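PDB 3N29: carboxynorspermidine decarboxylase from Campylobacter jejuni subsp. jejuni 81116, which probably catalyses the pyridoxal-phosphate-dependent decarboxylation of carboxynorspermidine to norspermidine, the polyamine bound in this structure. Local coordinates for residues Pro119-Glu123 / Asp124-Glu128; Cys205-Ser208 / Ala209-Glu213; Ser316-Leu319 / Asn320-Ile323. All blocks are in the same frame, centred on the assembly; numbering follows the deposited sequence.

Contact 1 of 3, residues Pro119-Glu123 / Asp124-Glu128; sequences PAFKE and DEIGE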
ATOM      1  N   PRO A 119      -3.541  14.086 -14.132  1.00 13.22           N
ATOM      2  CA  PRO A 119      -4.051  15.357 -13.544  1.00 15.17           C
ATOM      3  C   PRO A 119      -3.018  16.437 -13.375  1.00 15.62           C
ATOM      4  O   PRO A 119      -3.385  17.558 -13.140  1.00 19.86           O
ATOM      5  CB  PRO A 119      -4.568  14.926 -12.151  1.00 14.27           C
ATOM      6  CG  PRO A 119      -4.489  13.437 -12.141  1.00 16.19           C
ATOM      7  CD  PRO A 119      -3.621  12.942 -13.208  1.00 12.01           C
ATOM      8  N   ALA A 120      -1.751  16.069 -13.462  1.00 17.12           N
ATOM      9  CA  ALA A 120      -0.606  16.863 -13.015  1.00 17.89           C
ATOM     10  C   ALA A 120       0.640  16.655 -13.827  1.00 14.96           C
ATOM     11  O   ALA A 120       1.567  16.167 -13.235  1.00 16.51           O
ATOM     12  CB  ALA A 120      -0.241  16.481 -11.525  1.00 17.90           C
ATOM     13  N   PHE A 121       0.711  16.953 -15.142  1.00 14.35           N
ATOM     14  CA  PHE A 121       1.989  16.799 -15.896  1.00 13.94           C
ATOM     15  C   PHE A 121       3.046  17.771 -15.393  1.00 13.02           C
ATOM     16  O   PHE A 121       2.736  18.908 -15.063  1.00 12.65           O
ATOM     17  CB  PHE A 121       1.855  17.013 -17.417  1.00 13.23           C
ATOM     18  CG  PHE A 121       1.075  15.938 -18.143  1.00 14.78           C
ATOM     19  CD1 PHE A 121       1.595  14.666 -18.324  1.00 15.79           C
ATOM     20  CD2 PHE A 121      -0.167  16.216 -18.649  1.00 15.36           C
ATOM     21  CE1 PHE A 121       0.854  13.652 -18.943  1.00 16.51           C
ATOM     22  CE2 PHE A 121      -0.905  15.245 -19.268  1.00 15.46           C
ATOM     23  CZ  PHE A 121      -0.384  13.931 -19.433  1.00 16.44           C
ATOM     24  N   LYS A 122       4.307  17.350 -15.394  1.00 13.02           N
ATOM     25  CA  LYS A 122       5.393  18.213 -14.922  1.00 15.18           C
ATOM     26  C   LYS A 122       6.362  18.568 -16.071  1.00 15.81           C
ATOM     27  O   LYS A 122       6.580  17.789 -17.007  1.00 14.84           O
ATOM     28  CB  LYS A 122       6.137  17.544 -13.768  1.00 15.66           C
ATOM     29  CG  LYS A 122       5.319  17.502 -12.461  1.00 18.33           C
ATOM     30  CD  LYS A 122       5.999  16.630 -11.368  1.00 19.11           C
ATOM     31  CE  LYS A 122       7.257  17.212 -10.836  1.00 20.32           C
ATOM     32  NZ  LYS A 122       7.722  16.245  -9.733  1.00 19.22           N
ATOM     33  N   GLU A 123       7.007  19.718 -15.969  1.00 17.19           N
ATOM     34  CA  GLU A 123       7.963  20.124 -16.994  1.00 18.52           C
ATOM     35  C   GLU A 123       9.107  19.171 -17.258  1.00 17.62           C
ATOM     36  O   GLU A 123       9.569  19.097 -18.406  1.00 17.50           O
ATOM     37  CB  GLU A 123       8.552  21.500 -16.665  1.00 19.83           C
ATOM     38  CG  GLU A 123       7.523  22.546 -16.750  1.00 24.82           C
ATOM     39  CD  GLU A 123       8.082  23.923 -16.567  1.00 33.25           C
ATOM     40  OE1 GLU A 123       9.192  24.185 -17.126  1.00 38.85           O
ATOM     41  OE2 GLU A 123       7.395  24.724 -15.880  1.00 34.50           O
ATOM     42  N   ASP A 124       9.601  18.483 -16.220  1.00 17.23           N
ATOM     43  CA  ASP A 124      10.808  17.648 -16.351  1.00 17.98           C
ATOM     44  C   ASP A 124      10.477  16.351 -17.094  1.00 17.97           C
ATOM     45  O   ASP A 124      11.368  15.596 -17.532  1.00 18.84           O
ATOM     46  CB  ASP A 124      11.541  17.438 -15.002  1.00 18.50           C
ATOM     47  CG  ASP A 124      10.663  16.784 -13.897  1.00 22.72           C
ATOM     48  OD1 ASP A 124       9.507  16.405 -14.155  1.00 22.62           O
ATOM     49  OD2 ASP A 124      11.163  16.592 -12.742  1.00 28.17           O
ATOM     50  N   GLU A 125       9.208  16.101 -17.328  1.00 16.66           N
ATOM     51  CA  GLU A 125       8.830  14.794 -17.865  1.00 17.98           C
ATOM     52  C   GLU A 125       8.096  14.899 -19.189  1.00 17.81           C
ATOM     53  O   GLU A 125       7.993  13.879 -19.895  1.00 16.15           O
ATOM     54  CB  GLU A 125       7.980  13.961 -16.841  1.00 18.78           C
ATOM     55  CG  GLU A 125       6.882  14.756 -16.193  1.00 22.04           C
ATOM     56  CD  GLU A 125       5.881  13.940 -15.409  1.00 26.67           C
ATOM     57  OE1 GLU A 125       6.315  12.874 -14.791  1.00 21.20           O
ATOM     58  OE2 GLU A 125       4.682  14.421 -15.503  1.00 17.82           O
ATOM     59  N   ILE A 126       7.563  16.098 -19.486  1.00 17.93           N
ATOM     60  CA  ILE A 126       6.710  16.314 -20.655  1.00 17.73           C
ATOM     61  C   ILE A 126       7.425  15.958 -21.951  1.00 17.67           C
ATOM     62  O   ILE A 126       6.816  15.432 -22.870  1.00 17.23           O
ATOM     63  CB  ILE A 126       6.127  17.763 -20.738  1.00 18.77           C
ATOM     64  CG1 ILE A 126       5.015  17.778 -21.797  1.00 17.83           C
ATOM     65  CG2 ILE A 126       7.205  18.838 -21.026  1.00 16.56           C
ATOM     66  CD1 ILE A 126       3.832  16.843 -21.377  1.00 22.30           C
ATOM     67  N   GLY A 127       8.726  16.214 -22.001  1.00 18.55           N
ATOM     68  CA  GLY A 127       9.541  15.895 -23.184  1.00 17.91           C
ATOM     69  C   GLY A 127       9.524  14.424 -23.525  1.00 18.07           C
ATOM     70  O   GLY A 127       9.267  14.036 -24.674  1.00 17.75           O
ATOM     71  N   GLU A 128       9.811  13.597 -22.525  1.00 17.61           N
ATOM     72  CA  GLU A 128       9.888  12.186 -22.787  1.00 18.48           C
ATOM     73  C   GLU A 128       8.439  11.620 -23.016  1.00 18.00           C
ATOM     74  O   GLU A 128       8.243  10.773 -23.895  1.00 18.22           O
ATOM     75  CB  GLU A 128      10.652  11.468 -21.657  1.00 18.88           C
ATOM     76  CG  GLU A 128      10.935  10.032 -22.015  1.00 19.50           C
ATOM     77  CD  GLU A 128      11.780   9.301 -21.003  1.00 22.59           C
ATOM     78  OE1 GLU A 128      12.011   8.097 -21.227  1.00 25.34           O
ATOM     79  OE2 GLU A 128      12.219   9.920 -20.004  1.00 23.31           O
TER
HETATM   80  O   HOH W   1      10.582  17.471 -20.411  1.00 22.53           O

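Contact 2 of 3, residues Cys205-Ser208 / Ala209-Glu213; sequences CEES and ADALE. With NSD (N-(3-aminopropyl)propane-1,3-diamine), chain D.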
ATOM      1  N   CYS A 205     -16.914   2.720 -12.421  1.00 18.58           N
ATOM      2  CA  CYS A 205     -16.147   1.732 -11.709  1.00 19.01           C
ATOM      3  C   CYS A 205     -16.945   0.433 -11.540  1.00 18.35           C
ATOM      4  O   CYS A 205     -18.022   0.415 -10.918  1.00 17.98           O
ATOM      5  CB  CYS A 205     -15.618   2.306 -10.383  1.00 20.41           C
ATOM      6  SG  CYS A 205     -14.622   0.956  -9.612  1.00 26.88           S
ATOM      7  N   GLU A 206     -16.461  -0.646 -12.164  1.00 16.94           N
ATOM      8  CA  GLU A 206     -17.113  -1.980 -12.153  1.00 16.28           C
ATOM      9  C   GLU A 206     -18.581  -1.879 -12.564  1.00 15.77           C
ATOM     10  O   GLU A 206     -19.459  -2.438 -11.915  1.00 14.68           O
ATOM     11  CB  GLU A 206     -16.999  -2.697 -10.795  1.00 18.44           C
ATOM     12  CG  GLU A 206     -15.532  -2.930 -10.361  1.00 20.82           C
ATOM     13  CD  GLU A 206     -15.440  -3.750  -9.120  1.00 26.76           C
ATOM     14  OE1 GLU A 206     -14.762  -4.800  -9.168  1.00 27.91           O
ATOM     15  OE2 GLU A 206     -16.116  -3.378  -8.111  1.00 28.80           O
ATOM     16  N   GLU A 207     -18.831  -1.159 -13.658  1.00 14.55           N
ATOM     17  CA  GLU A 207     -20.190  -0.872 -14.038  1.00 15.27           C
ATOM     18  C   GLU A 207     -20.608  -1.509 -15.373  1.00 14.19           C
ATOM     19  O   GLU A 207     -19.775  -2.031 -16.142  1.00 11.08           O
ATOM     20  CB  GLU A 207     -20.407   0.663 -14.041  1.00 16.11           C
ATOM     21  CG  GLU A 207     -21.006   1.224 -12.681  1.00 21.17           C
ATOM     22  CD  GLU A 207     -22.429   0.611 -12.310  1.00 28.42           C
ATOM     23  OE1 GLU A 207     -23.072  -0.136 -13.138  1.00 27.86           O
ATOM     24  OE2 GLU A 207     -22.912   0.855 -11.151  1.00 32.74           O
ATOM     25  N   SER A 208     -21.918  -1.377 -15.617  1.00 13.19           N
ATOM     26  CA  SER A 208     -22.659  -1.970 -16.721  1.00 12.38           C
ATOM     27  C   SER A 208     -22.746  -1.093 -17.966  1.00 12.40           C
ATOM     28  O   SER A 208     -22.430   0.082 -17.946  1.00 13.05           O
ATOM     29  CB  SER A 208     -24.121  -2.132 -16.269  1.00 12.51           C
ATOM     30  OG  SER A 208     -24.649  -0.811 -16.004  1.00 10.16           O
ATOM     31  N   ALA A 209     -23.254  -1.697 -19.042  1.00 12.89           N
ATOM     32  CA  ALA A 209     -23.442  -0.990 -20.300  1.00 12.51           C
ATOM     33  C   ALA A 209     -24.557   0.067 -20.118  1.00 12.79           C
ATOM     34  O   ALA A 209     -24.465   1.174 -20.665  1.00 12.90           O
ATOM     35  CB  ALA A 209     -23.798  -2.003 -21.442  1.00 11.32           C
ATOM     36  N   ASP A 210     -25.589  -0.278 -19.333  1.00 13.03           N
ATOM     37  CA  ASP A 210     -26.639   0.707 -18.920  1.00 12.01           C
ATOM     38  C   ASP A 210     -26.069   1.919 -18.211  1.00 11.23           C
ATOM     39  O   ASP A 210     -26.560   3.034 -18.420  1.00 10.88           O
ATOM     40  CB  ASP A 210     -27.761   0.062 -18.041  1.00 12.72           C
ATOM     41  CG  ASP A 210     -28.592  -0.990 -18.774  1.00 14.62           C
ATOM     42  OD1 ASP A 210     -28.511  -1.120 -20.030  1.00 17.06           O
ATOM     43  OD2 ASP A 210     -29.351  -1.728 -18.088  1.00 15.69           O
ATOM     44  N   ALA A 211     -25.041   1.759 -17.346  1.00  9.83           N
ATOM     45  CA  ALA A 211     -24.437   2.906 -16.693  1.00 10.40           C
ATOM     46  C   ALA A 211     -23.641   3.778 -17.685  1.00 10.85           C
ATOM     47  O   ALA A 211     -23.690   4.974 -17.625  1.00 11.56           O
ATOM     48  CB  ALA A 211     -23.489   2.462 -15.475  1.00  7.87           C
ATOM     49  N   LEU A 212     -22.905   3.173 -18.610  1.00 12.16           N
ATOM     50  CA  LEU A 212     -22.252   3.983 -19.691  1.00 12.05           C
ATOM     51  C   LEU A 212     -23.314   4.762 -20.530  1.00 11.84           C
ATOM     52  O   LEU A 212     -23.113   5.926 -20.835  1.00 11.96           O
ATOM     53  CB  LEU A 212     -21.368   3.120 -20.593  1.00 11.77           C
ATOM     54  CG  LEU A 212     -20.873   3.766 -21.890  1.00 12.81           C
ATOM     55  CD1 LEU A 212     -20.016   4.991 -21.493  1.00 11.47           C
ATOM     56  CD2 LEU A 212     -20.154   2.826 -22.744  1.00 13.33           C
ATOM     57  N   GLU A 213     -24.401   4.084 -20.916  1.00 12.90           N
ATOM     58  CA  GLU A 213     -25.552   4.775 -21.555  1.00 12.97           C
ATOM     59  C   GLU A 213     -26.004   6.055 -20.768  1.00 13.60           C
ATOM     60  O   GLU A 213     -26.033   7.145 -21.345  1.00 14.49           O
ATOM     61  CB  GLU A 213     -26.705   3.809 -21.804  1.00 13.38           C
ATOM     62  CG  GLU A 213     -27.936   4.477 -22.321  1.00 13.11           C
ATOM     63  CD  GLU A 213     -28.956   3.546 -22.855  1.00 16.95           C
ATOM     64  OE1 GLU A 213     -29.509   2.727 -22.077  1.00 17.85           O
ATOM     65  OE2 GLU A 213     -29.222   3.663 -24.086  1.00 18.59           O
TER
HETATM   66  C1  NSD D1002     -11.038   0.054 -10.589  1.00 57.70           C
HETATM   67  N1  NSD D1002     -12.068  -0.823 -11.065  1.00 56.76           N
HETATM   68  C2  NSD D1002     -11.573   1.251  -9.878  1.00 60.03           C
HETATM   69  N2  NSD D1002      -9.682   2.405  -8.982  1.00 61.40           N
HETATM   70  C3  NSD D1002     -10.615   2.388  -9.840  1.00 62.11           C
HETATM   71  N3  NSD D1002      -7.424  -0.231  -6.306  1.00 52.57           N
HETATM   72  C4  NSD D1002      -9.461   1.533  -8.090  1.00 57.55           C
HETATM   73  C5  NSD D1002      -8.266   1.794  -7.215  1.00 56.37           C
HETATM   74  C6  NSD D1002      -8.255   0.890  -6.008  1.00 54.98           C

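Contact 3 of 3, residues Ser316-Leu319 / Asn320-Ile323; sequences SEVL and NARI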
ATOM      1  N   SER A 316     -11.829 -11.386   0.163  1.00 14.26           N
ATOM      2  CA  SER A 316     -11.552 -12.294  -0.937  1.00 14.26           C
ATOM      3  C   SER A 316     -12.237 -13.622  -0.787  1.00 14.57           C
ATOM      4  O   SER A 316     -12.313 -14.176   0.313  1.00 14.26           O
ATOM      5  CB  SER A 316     -10.050 -12.502  -1.067  1.00 14.51           C
ATOM      6  OG  SER A 316      -9.721 -13.314  -2.200  1.00 16.01           O
ATOM      7  N   GLU A 317     -12.665 -14.167  -1.925  1.00 12.84           N
ATOM      8  CA  GLU A 317     -13.104 -15.531  -1.963  1.00 13.21           C
ATOM      9  C   GLU A 317     -11.854 -16.406  -1.936  1.00 12.37           C
ATOM     10  O   GLU A 317     -10.717 -15.955  -2.314  1.00 13.45           O
ATOM     11  CB  GLU A 317     -13.953 -15.816  -3.215  1.00 12.55           C
ATOM     12  CG  GLU A 317     -15.259 -15.005  -3.313  1.00 17.03           C
ATOM     13  CD  GLU A 317     -16.407 -15.478  -2.406  1.00 25.49           C
ATOM     14  OE1 GLU A 317     -16.275 -16.572  -1.725  1.00 25.19           O
ATOM     15  OE2 GLU A 317     -17.454 -14.742  -2.379  1.00 26.58           O
ATOM     16  N   VAL A 318     -12.028 -17.614  -1.423  1.00 11.52           N
ATOM     17  CA  VAL A 318     -10.982 -18.618  -1.348  1.00 10.56           C
ATOM     18  C   VAL A 318     -11.457 -19.893  -1.992  1.00 12.55           C
ATOM     19  O   VAL A 318     -12.644 -20.307  -1.781  1.00 10.78           O
ATOM     20  CB  VAL A 318     -10.580 -18.874   0.119  1.00 10.80           C
ATOM     21  CG1 VAL A 318      -9.733 -20.153   0.287  1.00 11.33           C
ATOM     22  CG2 VAL A 318      -9.858 -17.620   0.672  1.00 10.90           C
ATOM     23  N   LEU A 319     -10.597 -20.472  -2.822  1.00 12.17           N
ATOM     24  CA  LEU A 319     -10.962 -21.701  -3.552  1.00 13.06           C
ATOM     25  C   LEU A 319     -11.344 -22.814  -2.556  1.00 13.23           C
ATOM     26  O   LEU A 319     -10.638 -23.009  -1.573  1.00 12.43           O
ATOM     27  CB  LEU A 319      -9.810 -22.159  -4.389  1.00 14.57           C
ATOM     28  CG  LEU A 319      -9.951 -23.433  -5.205  1.00 13.73           C
ATOM     29  CD1 LEU A 319     -10.936 -23.303  -6.416  1.00 16.50           C
ATOM     30  CD2 LEU A 319      -8.534 -23.872  -5.677  1.00 17.18           C
ATOM     31  N   ASN A 320     -12.483 -23.479  -2.825  1.00 14.02           N
ATOM     32  CA  ASN A 320     -13.037 -24.558  -2.011  1.00 15.76           C
ATOM     33  C   ASN A 320     -13.457 -24.132  -0.630  1.00 16.08           C
ATOM     34  O   ASN A 320     -13.596 -24.958   0.228  1.00 16.05           O
ATOM     35  CB  ASN A 320     -12.065 -25.746  -1.862  1.00 16.91           C
ATOM     36  CG  ASN A 320     -11.672 -26.344  -3.188  1.00 20.15           C
ATOM     37  OD1 ASN A 320     -12.501 -26.496  -4.072  1.00 18.54           O
ATOM     38  ND2 ASN A 320     -10.372 -26.626  -3.362  1.00 22.74           N
ATOM     39  N   ALA A 321     -13.626 -22.840  -0.392  1.00 15.89           N
ATOM     40  CA  ALA A 321     -14.102 -22.385   0.909  1.00 14.26           C
ATOM     41  C   ALA A 321     -15.270 -21.441   0.740  1.00 13.62           C
ATOM     42  O   ALA A 321     -15.481 -20.856  -0.365  1.00 13.34           O
ATOM     43  CB  ALA A 321     -12.934 -21.709   1.709  1.00 13.96           C
ATOM     44  N   ARG A 322     -16.005 -21.220   1.829  1.00 13.17           N
ATOM     45  CA  ARG A 322     -17.059 -20.214   1.829  1.00 13.45           C
ATOM     46  C   ARG A 322     -16.749 -19.169   2.877  1.00 12.46           C
ATOM     47  O   ARG A 322     -16.330 -19.503   3.961  1.00 11.37           O
ATOM     48  CB  ARG A 322     -18.450 -20.804   2.105  1.00 14.29           C
ATOM     49  CG  ARG A 322     -18.837 -22.013   1.198  1.00 20.09           C
ATOM     50  CD  ARG A 322     -20.255 -22.611   1.392  1.00 19.40           C
ATOM     51  NE  ARG A 322     -20.469 -22.886   2.832  1.00 19.88           N
ATOM     52  CZ  ARG A 322     -20.984 -22.005   3.707  1.00 18.81           C
ATOM     53  NH1 ARG A 322     -21.428 -20.808   3.317  1.00 20.64           N
ATOM     54  NH2 ARG A 322     -21.073 -22.334   4.963  1.00 17.29           N
ATOM     55  N   ILE A 323     -17.034 -17.920   2.572  1.00 11.98           N
ATOM     56  CA  ILE A 323     -16.883 -16.817   3.577  1.00 11.71           C
ATOM     57  C   ILE A 323     -17.986 -16.956   4.637  1.00 11.38           C
ATOM     58  O   ILE A 323     -19.209 -16.972   4.317  1.00 11.44           O
ATOM     59  CB  ILE A 323     -16.936 -15.433   2.920  1.00 10.78           C
ATOM     60  CG1 ILE A 323     -15.793 -15.223   1.910  1.00 12.04           C
ATOM     61  CG2 ILE A 323     -17.050 -14.299   4.010  1.00 10.80           C
ATOM     62  CD1 ILE A 323     -16.082 -14.084   0.936  1.00 11.66           C
TER
HETATM   63  O   HOH W   2     -14.616 -18.237  -0.410  1.00 12.27           O
HETATM   64  O   HOH W   3     -18.048 -17.500  -0.021  1.00 14.97           O

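Contact 1 of 3, residues Pro119-Glu123 / Asp124-Glu128
Glu125 reaches back to Lys122 and accepts from its backbone N through OE2 at 3.0 Å, bracing the loop that leads from strand 113-118 of the beta/alpha barrel into helix 123-132. The carboxylate gets there because Glu125 CG stands between its own backbone N and carbonyl carbon (chi1 46°), from where the chain runs on extended. The bond is somewhat bent, 153° at the hydrogen, and meets OE2 on its anti side, 33° out of the carboxylate plane. Glu125 N answers with a bond to Lys122 O of 3.1 Å, and Ile126 N adds a weak one of 3.2 Å to that same Lys122 oxygen. Glu125 OE2 also lies at the edge of the Phe121 ring, near its plane, 4.2 Å from CD1. The side chains of Lys122 and Asp124 run side by side, with Lys122 CB 3.6 Å from Asp124 OD1. Their charged ends turn to the second subunit of the dimer: Lys122 NZ binds Thr44 O and Asp299 there, while Asp124 OD2 and Glu125 OE1 both bridge to its Arg390. Phe121 CG and Ile126 CD1 touch obliquely at 4.3 Å, and both side chains rest on Phe147 of helix 141-147. In this first turn a water accepts a hydrogen bond from Gly127 N at 2.7 Å and donates one to Glu123 O at 2.8 Å.

Contact 2 of 3, residues Cys205-Ser208 / Ala209-Glu213
Glu207 curls its side chain over the methyl of Ala211, in the first turn of helix 209-223. Its CB lies 3.8 Å from Ala211 CB, and a bend at chi2 (-60°) keeps the rest of the chain close: CG is 3.9 Å and CD 3.8 Å from that methyl carbon. At the tip OE1 makes the nearest approach, 3.5 Å to Ala211 CB, and there its anti lone pair takes a bond of 3.0 Å from Ser208 N; a weak bond from Ser208 OG reaches the same oxygen. This holds the carboxylate beside the helix start, where Ser208 is the N-cap. Ser208 OG accepts from Ala211 N at 2.9 Å, a capping bond made possible by chi1 of 63°, which sets OG between its backbone N and carbonyl carbon. Ser208 O in turn receives Leu212 N at 3.2 Å in a nearly straight bond (164°). Upstream, Cys205 SG faces the bound norspermidine, which Glu272 and Asp308 hydrogen-bond. The segment follows barrel strand 198-200; Glu207 is backbone-bonded to Gly238 and His240 in the loop after strand 232-234, and Ala209, Leu212 and Glu213 pack against helix 248-262.

Contact 3 of 3, residues Ser316-Leu319 / Asn320-Ile323
Glu317 OE1 is gripped by two waters that link it to strand 321-325, which follows in the chain. One donates to OE1 at 2.6 Å and accepts from Ile323 N at 2.8 Å. The other lies 2.7 Å from Glu317 OE1, receives Val318 N at 2.8 Å and sits 2.8 Å from Ala321 O, so that it bridges the two limbs of the turn. The carboxylate is brought there by a bend in the Glu317 chain (chi2 -76°), which lays it across the Ile323 side chain at about a right angle; Ile323 CD1 sits over the carboxylate face, 3.6 Å from CD. The two limbs belong to the C-terminal beta domain, where a type II turn from Val318 to Ala321 reverses the chain into strand 321-325. Asn320 carries the positive phi (65°) of the turn, and its side chain runs alongside that of Leu319. Closing the turn, Ala321 N donates to Val318 O at 3.1 Å with 152° at the hydrogen. Val318 CG1 and Ala321 CB meet at 3.8 Å, and both side chains pack on Phe360 of strand 354-360. Backbone bonds also join Glu317 to Leu373 and Leu319 to Val371, while Arg322 pairs with Ala359 through its backbone and sends its guanidinium to the carboxylate of Glu339, Ser333 OG and the backbone O of Asp334.

From the N terminus, contact 1 comes first, joining barrel strand 113-118 to helix 123-132 and placing that junction against the second subunit. Contact 2 repeats the same step further round the barrel, from strand 198-200 to helix 209-223, on the side of the norspermidine pocket. Contact 3 follows after the chain has left the barrel and turns it into strand 321-325 of the beta domain. Each closes a short local turn; the three lie in series, with no nesting or crossing. Centres of contacts 1 and 3 are about 44 Å apart, on opposite sides of the chain's centre, while contact 2 lies about 27 Å from contact 3, centre to centre.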